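Local coordinates for protein aminomethyltransferase (Bartonella henselae, PDB 3GIR) that is an aminomethyltransferase of the T-protein family, built from a large N-terminal domain and a smaller C-terminal beta-barrel domain, at residues Ser114-Leu119 with Ala276-Ala281; Lys93-Leu98 with Cys138-Val143; Gly46-Ala51 with Pro58-Leu63; Ser213-Glu218 with Ser253-Ala258. One frame throughout, in Å; residues are numbered along the deposited sequence.

Contact 1: residues Ser114-Leu119 with Ala276-Ala281; sequences SRYSYL and AALTWA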
loop_
_atom_site.group_PDB
_atom_site.type_symbol
_atom_site.label_atom_id
_atom_site.label_comp_id
_atom_site.label_asym_id
_atom_site.label_seq_id
_atom_site.Cartn_x
_atom_site.Cartn_y
_atom_site.Cartn_z
ATOM N N SER A 114 -6.899 -8.051 -10.340
ATOM C CA SER A 114 -6.584 -7.646 -8.962
ATOM C C SER A 114 -7.527 -6.538 -8.515
ATOM O O SER A 114 -7.934 -5.678 -9.314
ATOM C CB SER A 114 -5.170 -7.081 -8.850
ATOM O OG SER A 114 -4.205 -8.019 -9.237
ATOM N N ARG A 115 -7.857 -6.514 -7.235
ATOM C CA ARG A 115 -8.677 -5.432 -6.648
ATOM C C ARG A 115 -8.129 -5.053 -5.302
ATOM O O ARG A 115 -7.776 -5.936 -4.505
ATOM C CB ARG A 115 -10.152 -5.861 -6.449
ATOM C CG ARG A 115 -11.003 -5.688 -7.715
ATOM C CD ARG A 115 -12.435 -5.945 -7.356
ATOM N NE ARG A 115 -12.972 -4.720 -6.816
ATOM C CZ ARG A 115 -13.777 -3.893 -7.485
ATOM N NH1 ARG A 115 -14.164 -2.769 -6.906
ATOM N NH2 ARG A 115 -14.229 -4.196 -8.714
ATOM N N TYR A 116 -8.148 -3.750 -5.042
ATOM C CA TYR A 116 -7.834 -3.219 -3.726
ATOM C C TYR A 116 -9.014 -3.463 -2.831
ATOM O O TYR A 116 -10.188 -3.259 -3.218
ATOM C CB TYR A 116 -7.563 -1.684 -3.811
ATOM C CG TYR A 116 -7.247 -1.018 -2.507
ATOM C CD1 TYR A 116 -5.993 -1.101 -1.942
ATOM C CD2 TYR A 116 -8.234 -0.310 -1.819
ATOM C CE1 TYR A 116 -5.717 -0.447 -0.721
ATOM C CE2 TYR A 116 -7.961 0.315 -0.610
ATOM C CZ TYR A 116 -6.715 0.273 -0.083
ATOM O OH TYR A 116 -6.539 0.892 1.170
ATOM N N SER A 117 -8.764 -3.940 -1.617
ATOM C CA SER A 117 -9.820 -4.202 -0.670
ATOM C C SER A 117 -9.292 -4.053 0.754
ATOM O O SER A 117 -8.186 -3.554 0.996
ATOM C CB SER A 117 -10.435 -5.588 -0.862
ATOM O OG SER A 117 -11.707 -5.661 -0.259
ATOM N N TYR A 118 -10.100 -4.476 1.713
ATOM C CA TYR A 118 -9.695 -4.412 3.122
ATOM C C TYR A 118 -10.436 -5.404 3.973
ATOM O O TYR A 118 -11.601 -5.705 3.719
ATOM C CB TYR A 118 -9.890 -2.970 3.691
ATOM C CG TYR A 118 -10.877 -2.110 3.002
ATOM C CD1 TYR A 118 -12.225 -2.396 3.071
ATOM C CD2 TYR A 118 -10.503 -0.949 2.338
ATOM C CE1 TYR A 118 -13.147 -1.568 2.458
ATOM C CE2 TYR A 118 -11.434 -0.158 1.699
ATOM C CZ TYR A 118 -12.744 -0.470 1.785
ATOM O OH TYR A 118 -13.718 0.325 1.218
ATOM N N LEU A 119 -9.746 -5.886 4.980
ATOM C CA LEU A 119 -10.315 -6.753 5.989
ATOM C C LEU A 119 -10.940 -5.829 7.049
ATOM O O LEU A 119 -10.245 -5.064 7.683
ATOM C CB LEU A 119 -9.178 -7.591 6.584
ATOM C CG LEU A 119 -9.587 -8.704 7.471
ATOM C CD1 LEU A 119 -10.311 -9.884 6.687
ATOM C CD2 LEU A 119 -8.348 -9.209 8.333
ATOM N N ALA A 276 -11.839 7.196 6.033
ATOM C CA ALA A 276 -10.650 7.176 5.217
ATOM C C ALA A 276 -10.815 7.538 3.756
ATOM O O ALA A 276 -9.849 7.577 3.006
ATOM C CB ALA A 276 -9.962 5.749 5.349
ATOM N N ALA A 277 -12.056 7.820 3.348
ATOM C CA ALA A 277 -12.387 8.075 1.940
ATOM C C ALA A 277 -11.862 6.998 1.005
ATOM O O ALA A 277 -11.275 7.295 -0.054
ATOM C CB ALA A 277 -11.894 9.486 1.469
ATOM N N LEU A 278 -12.204 5.750 1.369
ATOM C CA LEU A 278 -11.838 4.572 0.604
ATOM C C LEU A 278 -13.099 3.745 0.266
ATOM O O LEU A 278 -12.977 2.576 -0.155
ATOM C CB LEU A 278 -10.831 3.763 1.403
ATOM C CG LEU A 278 -9.449 4.338 1.711
ATOM C CD1 LEU A 278 -8.687 3.331 2.560
ATOM C CD2 LEU A 278 -8.675 4.609 0.454
ATOM N N THR A 279 -14.311 4.297 0.435
ATOM C CA THR A 279 -15.518 3.499 0.172
ATOM C C THR A 279 -15.613 3.133 -1.307
ATOM O O THR A 279 -16.357 2.214 -1.626
ATOM C CB THR A 279 -16.869 4.231 0.549
ATOM O OG1 THR A 279 -16.944 5.427 -0.228
ATOM C CG2 THR A 279 -16.897 4.537 2.064
ATOM N N TRP A 280 -14.900 3.839 -2.187
ATOM C CA TRP A 280 -14.871 3.547 -3.626
ATOM C C TRP A 280 -14.490 2.076 -3.913
ATOM O O TRP A 280 -14.839 1.520 -4.952
ATOM C CB TRP A 280 -13.936 4.461 -4.377
ATOM C CG TRP A 280 -12.507 4.481 -3.884
ATOM C CD1 TRP A 280 -11.967 5.441 -3.113
ATOM C CD2 TRP A 280 -11.456 3.549 -4.175
ATOM N NE1 TRP A 280 -10.635 5.179 -2.874
ATOM C CE2 TRP A 280 -10.304 4.006 -3.501
ATOM C CE3 TRP A 280 -11.383 2.361 -4.907
ATOM C CZ2 TRP A 280 -9.090 3.328 -3.567
ATOM C CZ3 TRP A 280 -10.158 1.705 -4.964
ATOM C CH2 TRP A 280 -9.058 2.180 -4.282
ATOM N N ALA A 281 -13.762 1.468 -2.973
ATOM C CA ALA A 281 -13.316 0.074 -3.123
ATOM C C ALA A 281 -14.436 -0.968 -3.019
ATOM O O ALA A 281 -14.170 -2.161 -3.280
ATOM C CB ALA A 281 -12.191 -0.234 -2.100
HETATM O O HOH W 1 -11.705 -2.517 -5.189
HETATM O O HOH W 2 -15.068 -0.421 -6.675
HETATM O O HOH W 3 -13.427 -4.164 -1.723
#

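Contact 2: residues Lys93-Leu98 with Cys138-Val143; sequences KAVEFL and CRFMLV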
loop_
_atom_site.group_PDB
_atom_site.type_symbol
_atom_site.label_atom_id
_atom_site.label_comp_id
_atom_site.label_asym_id
_atom_site.label_seq_id
_atom_site.Cartn_x
_atom_site.Cartn_y
_atom_site.Cartn_z
ATOM N N LYS A 93 -14.885 -23.735 -2.405
ATOM C CA LYS A 93 -15.705 -22.626 -1.954
ATOM C C LYS A 93 -14.891 -21.366 -1.657
ATOM O O LYS A 93 -15.315 -20.527 -0.860
ATOM C CB LYS A 93 -16.534 -23.061 -0.755
ATOM C CG LYS A 93 -17.428 -24.299 -1.132
ATOM C CD LYS A 93 -18.476 -23.918 -2.193
ATOM C CE LYS A 93 -19.428 -25.123 -2.547
ATOM N NZ LYS A 93 -20.363 -24.699 -3.674
ATOM N N ALA A 94 -13.739 -21.234 -2.316
ATOM C CA ALA A 94 -12.935 -19.990 -2.169
ATOM C C ALA A 94 -13.698 -18.735 -2.485
ATOM O O ALA A 94 -13.573 -17.709 -1.776
ATOM C CB ALA A 94 -11.646 -20.094 -3.032
ATOM N N VAL A 95 -14.473 -18.747 -3.568
ATOM C CA VAL A 95 -15.307 -17.584 -3.931
ATOM C C VAL A 95 -16.269 -17.134 -2.833
ATOM O O VAL A 95 -16.382 -15.938 -2.518
ATOM C CB VAL A 95 -16.099 -17.842 -5.256
ATOM C CG1 VAL A 95 -17.200 -16.769 -5.538
ATOM C CG2 VAL A 95 -15.105 -17.962 -6.436
ATOM N N GLU A 96 -17.020 -18.070 -2.256
ATOM C CA GLU A 96 -17.936 -17.762 -1.220
ATOM C C GLU A 96 -17.224 -17.308 0.085
ATOM O O GLU A 96 -17.629 -16.385 0.748
ATOM C CB GLU A 96 -18.770 -19.027 -0.952
ATOM C CG GLU A 96 -19.628 -19.394 -2.131
ATOM C CD GLU A 96 -18.991 -20.216 -3.276
ATOM O OE1 GLU A 96 -17.779 -20.599 -3.266
ATOM O OE2 GLU A 96 -19.755 -20.456 -4.269
ATOM N N PHE A 97 -16.116 -17.941 0.404
ATOM C CA PHE A 97 -15.359 -17.532 1.547
ATOM C C PHE A 97 -14.897 -16.051 1.407
ATOM O O PHE A 97 -15.044 -15.222 2.340
ATOM C CB PHE A 97 -14.181 -18.436 1.743
ATOM C CG PHE A 97 -13.135 -17.834 2.643
ATOM C CD1 PHE A 97 -13.426 -17.402 3.945
ATOM C CD2 PHE A 97 -11.844 -17.666 2.153
ATOM C CE1 PHE A 97 -12.453 -16.826 4.705
ATOM C CE2 PHE A 97 -10.899 -17.002 2.914
ATOM C CZ PHE A 97 -11.179 -16.619 4.169
ATOM N N LEU A 98 -14.343 -15.727 0.242
ATOM C CA LEU A 98 -13.797 -14.382 0.004
ATOM C C LEU A 98 -14.857 -13.323 0.046
ATOM O O LEU A 98 -14.625 -12.239 0.576
ATOM C CB LEU A 98 -12.911 -14.328 -1.265
ATOM C CG LEU A 98 -11.574 -15.041 -1.041
ATOM C CD1 LEU A 98 -10.978 -15.270 -2.450
ATOM C CD2 LEU A 98 -10.616 -14.219 -0.136
ATOM N N CYS A 138 -10.788 -21.482 -8.746
ATOM C CA CYS A 138 -10.866 -21.693 -7.294
ATOM C C CYS A 138 -9.607 -21.321 -6.606
ATOM O O CYS A 138 -9.318 -21.863 -5.545
ATOM C CB CYS A 138 -11.242 -23.139 -6.967
ATOM S SG CYS A 138 -12.916 -23.569 -7.620
ATOM N N ARG A 139 -8.863 -20.360 -7.173
ATOM C CA ARG A 139 -7.554 -19.990 -6.559
ATOM C C ARG A 139 -7.384 -18.498 -6.603
ATOM O O ARG A 139 -7.522 -17.873 -7.653
ATOM C CB ARG A 139 -6.318 -20.627 -7.215
ATOM C CG ARG A 139 -6.298 -22.174 -7.234
ATOM C CD ARG A 139 -5.120 -22.719 -8.059
ATOM N NE ARG A 139 -3.908 -22.066 -7.616
ATOM C CZ ARG A 139 -3.112 -21.337 -8.404
ATOM N NH1 ARG A 139 -3.286 -21.265 -9.716
ATOM N NH2 ARG A 139 -2.103 -20.729 -7.855
ATOM N N PHE A 140 -7.023 -17.942 -5.451
ATOM C CA PHE A 140 -6.814 -16.480 -5.328
ATOM C C PHE A 140 -5.562 -16.209 -4.512
ATOM O O PHE A 140 -5.080 -17.067 -3.804
ATOM C CB PHE A 140 -7.993 -15.826 -4.568
ATOM C CG PHE A 140 -9.336 -15.885 -5.285
ATOM C CD1 PHE A 140 -9.889 -14.764 -5.826
ATOM C CD2 PHE A 140 -10.060 -17.096 -5.289
ATOM C CE1 PHE A 140 -11.118 -14.815 -6.417
ATOM C CE2 PHE A 140 -11.281 -17.174 -5.906
ATOM C CZ PHE A 140 -11.821 -16.039 -6.462
ATOM N N MET A 141 -5.048 -15.004 -4.616
ATOM C CA MET A 141 -3.871 -14.580 -3.851
ATOM C C MET A 141 -4.277 -13.264 -3.168
ATOM O O MET A 141 -4.969 -12.413 -3.722
ATOM C CB MET A 141 -2.640 -14.288 -4.758
ATOM C CG MET A 141 -1.368 -14.069 -4.058
ATOM S SD MET A 141 -0.769 -15.645 -3.346
ATOM C CE MET A 141 -0.168 -16.519 -4.843
ATOM N N LEU A 142 -3.854 -13.150 -1.925
ATOM C CA LEU A 142 -3.930 -11.899 -1.155
ATOM C C LEU A 142 -2.513 -11.457 -0.835
ATOM O O LEU A 142 -1.630 -12.275 -0.474
ATOM C CB LEU A 142 -4.692 -12.111 0.172
ATOM C CG LEU A 142 -6.202 -12.247 0.080
ATOM C CD1 LEU A 142 -6.874 -12.918 1.349
ATOM C CD2 LEU A 142 -6.823 -10.877 -0.210
ATOM N N VAL A 143 -2.274 -10.154 -0.900
ATOM C CA VAL A 143 -1.020 -9.596 -0.354
ATOM C C VAL A 143 -1.343 -8.711 0.834
ATOM O O VAL A 143 -2.113 -7.757 0.674
ATOM C CB VAL A 143 -0.281 -8.806 -1.473
ATOM C CG1 VAL A 143 1.048 -8.236 -0.923
ATOM C CG2 VAL A 143 0.091 -9.701 -2.695
#

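Contact 3: residues Gly46-Ala51 with Pro58-Leu63; sequences GAKFGA and PLTYPL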
loop_
_atom_site.group_PDB
_atom_site.type_symbol
_atom_site.label_atom_id
_atom_site.label_comp_id
_atom_site.label_asym_id
_atom_site.label_seq_id
_atom_site.Cartn_x
_atom_site.Cartn_y
_atom_site.Cartn_z
ATOM N N GLY A 46 25.426 -1.280 0.639
ATOM C CA GLY A 46 25.677 -0.177 1.577
ATOM C C GLY A 46 24.408 0.387 2.190
ATOM O O GLY A 46 24.431 1.569 2.612
ATOM N N ALA A 47 23.363 -0.418 2.296
ATOM C CA ALA A 47 22.139 0.030 2.957
ATOM C C ALA A 47 22.401 0.485 4.404
ATOM O O ALA A 47 23.278 -0.071 5.144
ATOM C CB ALA A 47 21.100 -1.063 2.972
ATOM N N LYS A 48 21.621 1.481 4.795
ATOM C CA LYS A 48 21.433 1.863 6.191
ATOM C C LYS A 48 20.096 1.336 6.633
ATOM O O LYS A 48 19.099 1.544 5.967
ATOM C CB LYS A 48 21.498 3.381 6.361
ATOM C CG LYS A 48 22.827 4.032 5.956
ATOM C CD LYS A 48 23.072 4.266 4.493
ATOM C CE LYS A 48 24.503 4.692 4.091
ATOM N NZ LYS A 48 25.493 3.534 4.155
ATOM N N PHE A 49 20.085 0.617 7.743
ATOM C CA PHE A 49 18.949 -0.224 8.180
ATOM C C PHE A 49 18.224 0.393 9.327
ATOM O O PHE A 49 18.813 1.127 10.157
ATOM C CB PHE A 49 19.369 -1.655 8.475
ATOM C CG PHE A 49 19.900 -2.439 7.334
ATOM C CD1 PHE A 49 19.067 -3.230 6.569
ATOM C CD2 PHE A 49 21.255 -2.455 7.055
ATOM C CE1 PHE A 49 19.564 -3.973 5.502
ATOM C CE2 PHE A 49 21.783 -3.246 5.998
ATOM C CZ PHE A 49 20.923 -4.001 5.238
ATOM N N GLY A 50 16.927 0.068 9.430
ATOM C CA GLY A 50 16.100 0.458 10.555
ATOM C C GLY A 50 14.892 -0.446 10.674
ATOM O O GLY A 50 14.650 -1.247 9.794
ATOM N N ALA A 51 14.198 -0.370 11.799
ATOM C CA ALA A 51 13.031 -1.179 12.110
ATOM C C ALA A 51 11.809 -0.645 11.437
ATOM O O ALA A 51 11.516 0.562 11.465
ATOM C CB ALA A 51 12.754 -1.165 13.632
ATOM N N PRO A 58 16.055 -1.923 4.757
ATOM C CA PRO A 58 16.941 -0.883 4.254
ATOM C C PRO A 58 16.159 0.412 4.135
ATOM O O PRO A 58 15.214 0.531 3.330
ATOM C CB PRO A 58 17.423 -1.475 2.895
ATOM C CG PRO A 58 16.359 -2.491 2.509
ATOM C CD PRO A 58 15.759 -2.954 3.743
ATOM N N LEU A 59 16.512 1.408 4.948
ATOM C CA LEU A 59 15.830 2.727 4.866
ATOM C C LEU A 59 16.330 3.590 3.722
ATOM O O LEU A 59 15.561 4.345 3.114
ATOM C CB LEU A 59 16.023 3.525 6.174
ATOM C CG LEU A 59 15.557 2.776 7.423
ATOM C CD1 LEU A 59 15.689 3.714 8.679
ATOM C CD2 LEU A 59 14.119 2.167 7.334
ATOM N N THR A 60 17.635 3.499 3.448
ATOM C CA THR A 60 18.250 4.246 2.375
ATOM C C THR A 60 19.550 3.566 1.988
ATOM O O THR A 60 20.003 2.669 2.710
ATOM C CB THR A 60 18.429 5.718 2.757
ATOM O OG1 THR A 60 18.919 6.479 1.638
ATOM C CG2 THR A 60 19.354 5.888 3.946
ATOM N N TYR A 61 20.005 3.923 0.790
ATOM C CA TYR A 61 21.248 3.427 0.221
ATOM C C TYR A 61 22.177 4.612 0.008
ATOM O O TYR A 61 21.814 5.783 0.233
ATOM C CB TYR A 61 20.938 2.696 -1.051
ATOM C CG TYR A 61 20.133 1.438 -0.845
ATOM C CD1 TYR A 61 20.730 0.187 -0.737
ATOM C CD2 TYR A 61 18.757 1.513 -0.802
ATOM C CE1 TYR A 61 19.963 -0.956 -0.635
ATOM C CE2 TYR A 61 17.985 0.380 -0.667
ATOM C CZ TYR A 61 18.576 -0.852 -0.622
ATOM O OH TYR A 61 17.765 -1.976 -0.469
ATOM N N PRO A 62 23.415 4.342 -0.405
ATOM C CA PRO A 62 24.301 5.502 -0.647
ATOM C C PRO A 62 23.782 6.512 -1.657
ATOM O O PRO A 62 24.043 7.730 -1.489
ATOM C CB PRO A 62 25.627 4.831 -1.051
ATOM C CG PRO A 62 25.551 3.523 -0.358
ATOM C CD PRO A 62 24.107 3.061 -0.523
ATOM N N LEU A 63 22.947 6.084 -2.606
ATOM C CA LEU A 63 22.345 7.024 -3.545
ATOM C C LEU A 63 21.532 8.119 -2.793
ATOM O O LEU A 63 21.647 9.320 -3.108
ATOM C CB LEU A 63 21.453 6.300 -4.538
ATOM C CG LEU A 63 20.756 7.090 -5.609
ATOM C CD1 LEU A 63 21.801 7.939 -6.406
ATOM C CD2 LEU A 63 19.895 6.176 -6.510
#

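Contact 4: residues Ser213-Glu218 with Ser253-Ala258; sequences SGYTGE and SLRLEA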
loop_
_atom_site.group_PDB
_atom_site.type_symbol
_atom_site.label_atom_id
_atom_site.label_comp_id
_atom_site.label_asym_id
_atom_site.label_seq_id
_atom_site.Cartn_x
_atom_site.Cartn_y
_atom_site.Cartn_z
ATOM N N SER A 213 1.323 -3.609 -10.848
ATOM C CA SER A 213 0.761 -2.806 -9.762
ATOM C C SER A 213 1.964 -2.252 -8.958
ATOM O O SER A 213 3.123 -2.530 -9.303
ATOM C CB SER A 213 -0.049 -3.720 -8.836
ATOM O OG SER A 213 0.801 -4.658 -8.131
ATOM N N GLY A 214 1.666 -1.486 -7.909
ATOM C CA GLY A 214 2.763 -1.054 -7.023
ATOM C C GLY A 214 2.258 -0.041 -6.022
ATOM O O GLY A 214 1.037 0.043 -5.758
ATOM N N TYR A 215 3.170 0.758 -5.515
ATOM C CA TYR A 215 2.899 1.695 -4.466
ATOM C C TYR A 215 3.561 3.036 -4.708
ATOM O O TYR A 215 3.968 3.758 -3.769
ATOM C CB TYR A 215 3.409 1.059 -3.140
ATOM C CG TYR A 215 2.895 1.582 -1.866
ATOM C CD1 TYR A 215 1.554 1.786 -1.639
ATOM C CD2 TYR A 215 3.757 1.758 -0.811
ATOM C CE1 TYR A 215 1.079 2.152 -0.404
ATOM C CE2 TYR A 215 3.276 2.150 0.456
ATOM C CZ TYR A 215 1.967 2.351 0.635
ATOM O OH TYR A 215 1.587 2.713 1.939
ATOM N N THR A 216 3.655 3.446 -5.986
ATOM C CA THR A 216 4.462 4.581 -6.395
ATOM C C THR A 216 3.669 5.656 -7.170
ATOM O O THR A 216 4.105 6.785 -7.296
ATOM C CB THR A 216 5.706 4.156 -7.214
ATOM O OG1 THR A 216 5.257 3.552 -8.450
ATOM C CG2 THR A 216 6.712 3.224 -6.363
ATOM N N GLY A 217 2.579 5.256 -7.786
ATOM C CA GLY A 217 1.865 6.112 -8.772
ATOM C C GLY A 217 2.514 6.094 -10.153
ATOM O O GLY A 217 2.015 6.757 -11.070
ATOM N N GLU A 218 3.561 5.296 -10.329
ATOM C CA GLU A 218 4.181 5.042 -11.630
ATOM C C GLU A 218 3.666 3.752 -12.222
ATOM O O GLU A 218 2.978 2.969 -11.585
ATOM C CB GLU A 218 5.698 5.004 -11.509
ATOM C CG GLU A 218 6.355 6.236 -10.940
ATOM C CD GLU A 218 6.230 7.430 -11.842
ATOM O OE1 GLU A 218 6.197 7.253 -13.083
ATOM O OE2 GLU A 218 6.128 8.583 -11.321
ATOM N N SER A 253 8.100 8.481 0.514
ATOM C CA SER A 253 7.888 9.740 -0.159
ATOM C C SER A 253 7.162 9.528 -1.474
ATOM O O SER A 253 6.263 10.321 -1.898
ATOM C CB SER A 253 9.170 10.559 -0.320
ATOM O OG SER A 253 10.220 9.811 -0.931
ATOM N N LEU A 254 7.492 8.425 -2.149
ATOM C CA LEU A 254 6.784 8.118 -3.383
ATOM C C LEU A 254 5.315 7.879 -3.161
ATOM O O LEU A 254 4.455 8.418 -3.933
ATOM C CB LEU A 254 7.427 6.951 -4.145
ATOM C CG LEU A 254 8.815 7.200 -4.715
ATOM C CD1 LEU A 254 9.506 5.840 -4.898
ATOM C CD2 LEU A 254 8.813 7.987 -6.070
ATOM N N ARG A 255 4.980 6.965 -2.259
ATOM C CA ARG A 255 3.615 6.644 -2.017
ATOM C C ARG A 255 2.816 7.838 -1.505
ATOM O O ARG A 255 1.634 7.970 -1.844
ATOM C CB ARG A 255 3.468 5.416 -1.108
ATOM C CG ARG A 255 3.867 5.619 0.367
ATOM C CD ARG A 255 2.685 6.036 1.133
ATOM N NE ARG A 255 3.100 6.417 2.476
ATOM C CZ ARG A 255 2.307 6.916 3.430
ATOM N NH1 ARG A 255 1.017 7.099 3.267
ATOM N NH2 ARG A 255 2.873 7.186 4.611
ATOM N N LEU A 256 3.426 8.651 -0.672
ATOM C CA LEU A 256 2.739 9.814 -0.108
ATOM C C LEU A 256 2.446 10.865 -1.164
ATOM O O LEU A 256 1.312 11.358 -1.260
ATOM C CB LEU A 256 3.555 10.347 1.074
ATOM C CG LEU A 256 3.038 11.573 1.843
ATOM C CD1 LEU A 256 1.534 11.397 2.158
ATOM C CD2 LEU A 256 3.951 11.879 3.055
ATOM N N GLU A 257 3.392 11.134 -2.043
ATOM C CA GLU A 257 3.110 11.961 -3.289
ATOM C C GLU A 257 1.937 11.423 -4.111
ATOM O O GLU A 257 1.161 12.165 -4.688
ATOM C CB GLU A 257 4.352 12.078 -4.156
ATOM C CG GLU A 257 5.346 13.036 -3.681
ATOM C CD GLU A 257 6.494 13.201 -4.644
ATOM O OE1 GLU A 257 6.619 12.337 -5.547
ATOM O OE2 GLU A 257 7.290 14.160 -4.501
ATOM N N ALA A 258 1.856 10.092 -4.238
ATOM C CA ALA A 258 0.803 9.384 -4.988
ATOM C C ALA A 258 -0.559 9.312 -4.274
ATOM O O ALA A 258 -1.489 8.768 -4.807
ATOM C CB ALA A 258 1.247 7.947 -5.429
#

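Contact 1: residues Ser114-Leu119 with Ala276-Ala281
R115 approaches A281 directly and is joined to W280 through water. Its chain turns at chi3 (84°), bringing NH1 to 3.7 Å from A281 O at the edge of the guanidinium. One water donates to both Y116 O and A281 O, a second donates to W280 O, and each takes only a weak bond from NH1. Y116 has CG anti to its backbone N (chi1 179°), which throws the ring across to the 3-10 turn: CD2 lies 3.6 Å from W280 CH2, and the phenol and the indole six-membered ring are near parallel (25°) but offset, with little of one ring over the other. Y116 OH, bonded to D129, has L278 CD1 3.5 Å away at the ring edge. The backbone of S117 turns its side chain from the loop, yet S117 OG shares a third water with A281 O. Y118 makes the direct bond, OH donating to L278 O at 2.7 Å from well above the carbonyl plane. A281 N reaches the same oxygen from the opposite face, 3.1 Å away, so L278 O is gripped from both sides. A281 CB touches both tyrosines, 3.7 Å from Y118 OH and 4.0 Å from Y116 CD2. The arrangement is that of a loop, ending in a 3-10 turn closed by its own i to i+3 bond, laid against strand 114-120, an outer strand of an antiparallel sheet.

Contact 2: residues Lys93-Leu98 with Cys138-Val143
L98 lays one methyl on the F140 ring, and this CH-pi contact dominates the meeting of helix and strand. CD1 stands 3.5 Å from the ring centroid and 19° off the normal, shifted toward CG, from which it is only 3.3 Å away; the packing is tight here. L98 keeps CG beside its backbone N (chi1 -72°), which points the branched end at the strand: CD1 takes the phenyl face, while CD2 reaches L142 CD1 at a looser 4.2 Å. F140 likewise has CG anti to its carbonyl carbon, and the two side chains run past each other in opposite senses. V95 comes to the same ring at its edge: CG2, the branch lying anti to the carbonyl carbon, sits 3.8 Å from F140 CZ near the plane of the phenyl. A94 completes the line of contacts at the start of the helix, its CB 4.1 Å from F140 CD2 and 3.9 Å from C138 O. Everything that touches is carbon apart from that carbonyl. Residues 94-98 of helix 94-101 run at 36° to residues 139-143 of the antiparallel sheet, the axes of these short segments 9.4 Å apart. L132 and R134 of strand 126-136 also touch F140, V89 of strand 85-90 touches L98 and L142, and L156 of helix 149-159 packs against L142.

Contact 3: residues Gly46-Ala51 with Pro58-Leu63
K48 and T60 hold the tight part of this contact through their backbones. K48 N donates to T60 O at 2.9 Å in a nearly straight bond (168°), and K48 O accepts from L59 N at 2.8 Å, the donor approaching nearly along the C=O axis although its N-H is bent away (144°). T60 O is also met by A47 CA at 3.4 Å, a CA-H...O contact beside the stronger bond. L59 lies along G50, with CG 3.6 Å from G50 N. On the face carrying F49 and P58 the packing stays close. A47 CB touches P58 CB at 3.7 Å and meets Y61 CE1 as well; it also sits over one face of the F49 ring, toward the rim. That ring, with CG beside its backbone N (chi1 -63°), reaches over to P58, where CD1 comes 3.8 Å from the proline N. H42 of helix 39-44 backs A47, F49 and P58 alike. The hairpin of strands 48-52 and 55-60 carries a classic beta bulge here: L59 and T60 both lie opposite K48, and the register slips by one before F49 pairs with P58. G46, of positive phi, ends the preceding helix in a Schellman motif and leads through A47 into the hairpin. Toward solvent the contact is looser. K48 CB comes no nearer than 4.1 Å to T60 CG2, and the lysine chain, bent at chi2 and chi4, arches back over the edge so that NZ bonds G46 O at 2.7 Å. P62 adds only its ring carbons beside that same carbonyl.

Contact 4: residues Ser213-Glu218 with Ser253-Ala258
T216 OG1 has two partners: E218 N donates to it at 3.1 Å (N-H...O 157°), closing an ST turn, and Q178 OE1 is the second. With the hydroxyl placed between the backbone N and the carbonyl carbon (chi1 64°), the methyl CG2 is left for L254, whose CD1 runs beside it 4.1 Å away. F79 touches both of these side chains. Y215 carries the other main part of the contact. R255 CB sits over the centre of the Y215 ring, 3.6 Å from the centroid and 12° off the normal, in a CH-pi contact, and the arginine then follows the tyrosine outward. R255 CG lies 3.5 Å from Y215 CE2, and CD reaches Y215 OH at 3.6 Å. The bend of R255 at chi2 turns the chain along the ring, leaving its guanidinium plane nearly parallel to the ring plane but farther out, past the hydroxyl. Both polar ends are fixed by outside partners: Y215 OH bonds C261 O, while R255 forms salt bridges with D266 and D252 and bonds S340. Beyond Y215 and R255 the backbone takes over. T216 O rests 3.6 Å from A258 CB, and G217, turning with positive phi, brings its CA within 5.1 Å of that of A258. The whole is an ST-turn loop between two strands, packed on the last turns of helix 248-257, where R255 also ties the helix to strand 334-344 of the C-terminal barrel domain.

Contacts 1 and 2, with centres about 17 Å apart, serve one antiparallel sheet: 93-98 covers it by a helix that leads on to strand 114-120, an outer strand of the sheet, against which contact 1 lays the loop 276-281. Contact 4 is nested in the chain closed by contact 1, centres about 16 Å apart, and lies nearest the middle of the molecule. Contact 3 is about 19 Å from contact 4 between centres; strand 55-60 bonds the start of helix 248-257, whose end forms contact 4. The Y61 side chain lies about 11 Å from the sodium ion and meets W245, on the same strand 243-245 as the sodium ligand V243. Contact 2 is farthest from contact 3, about 36 Å between centres.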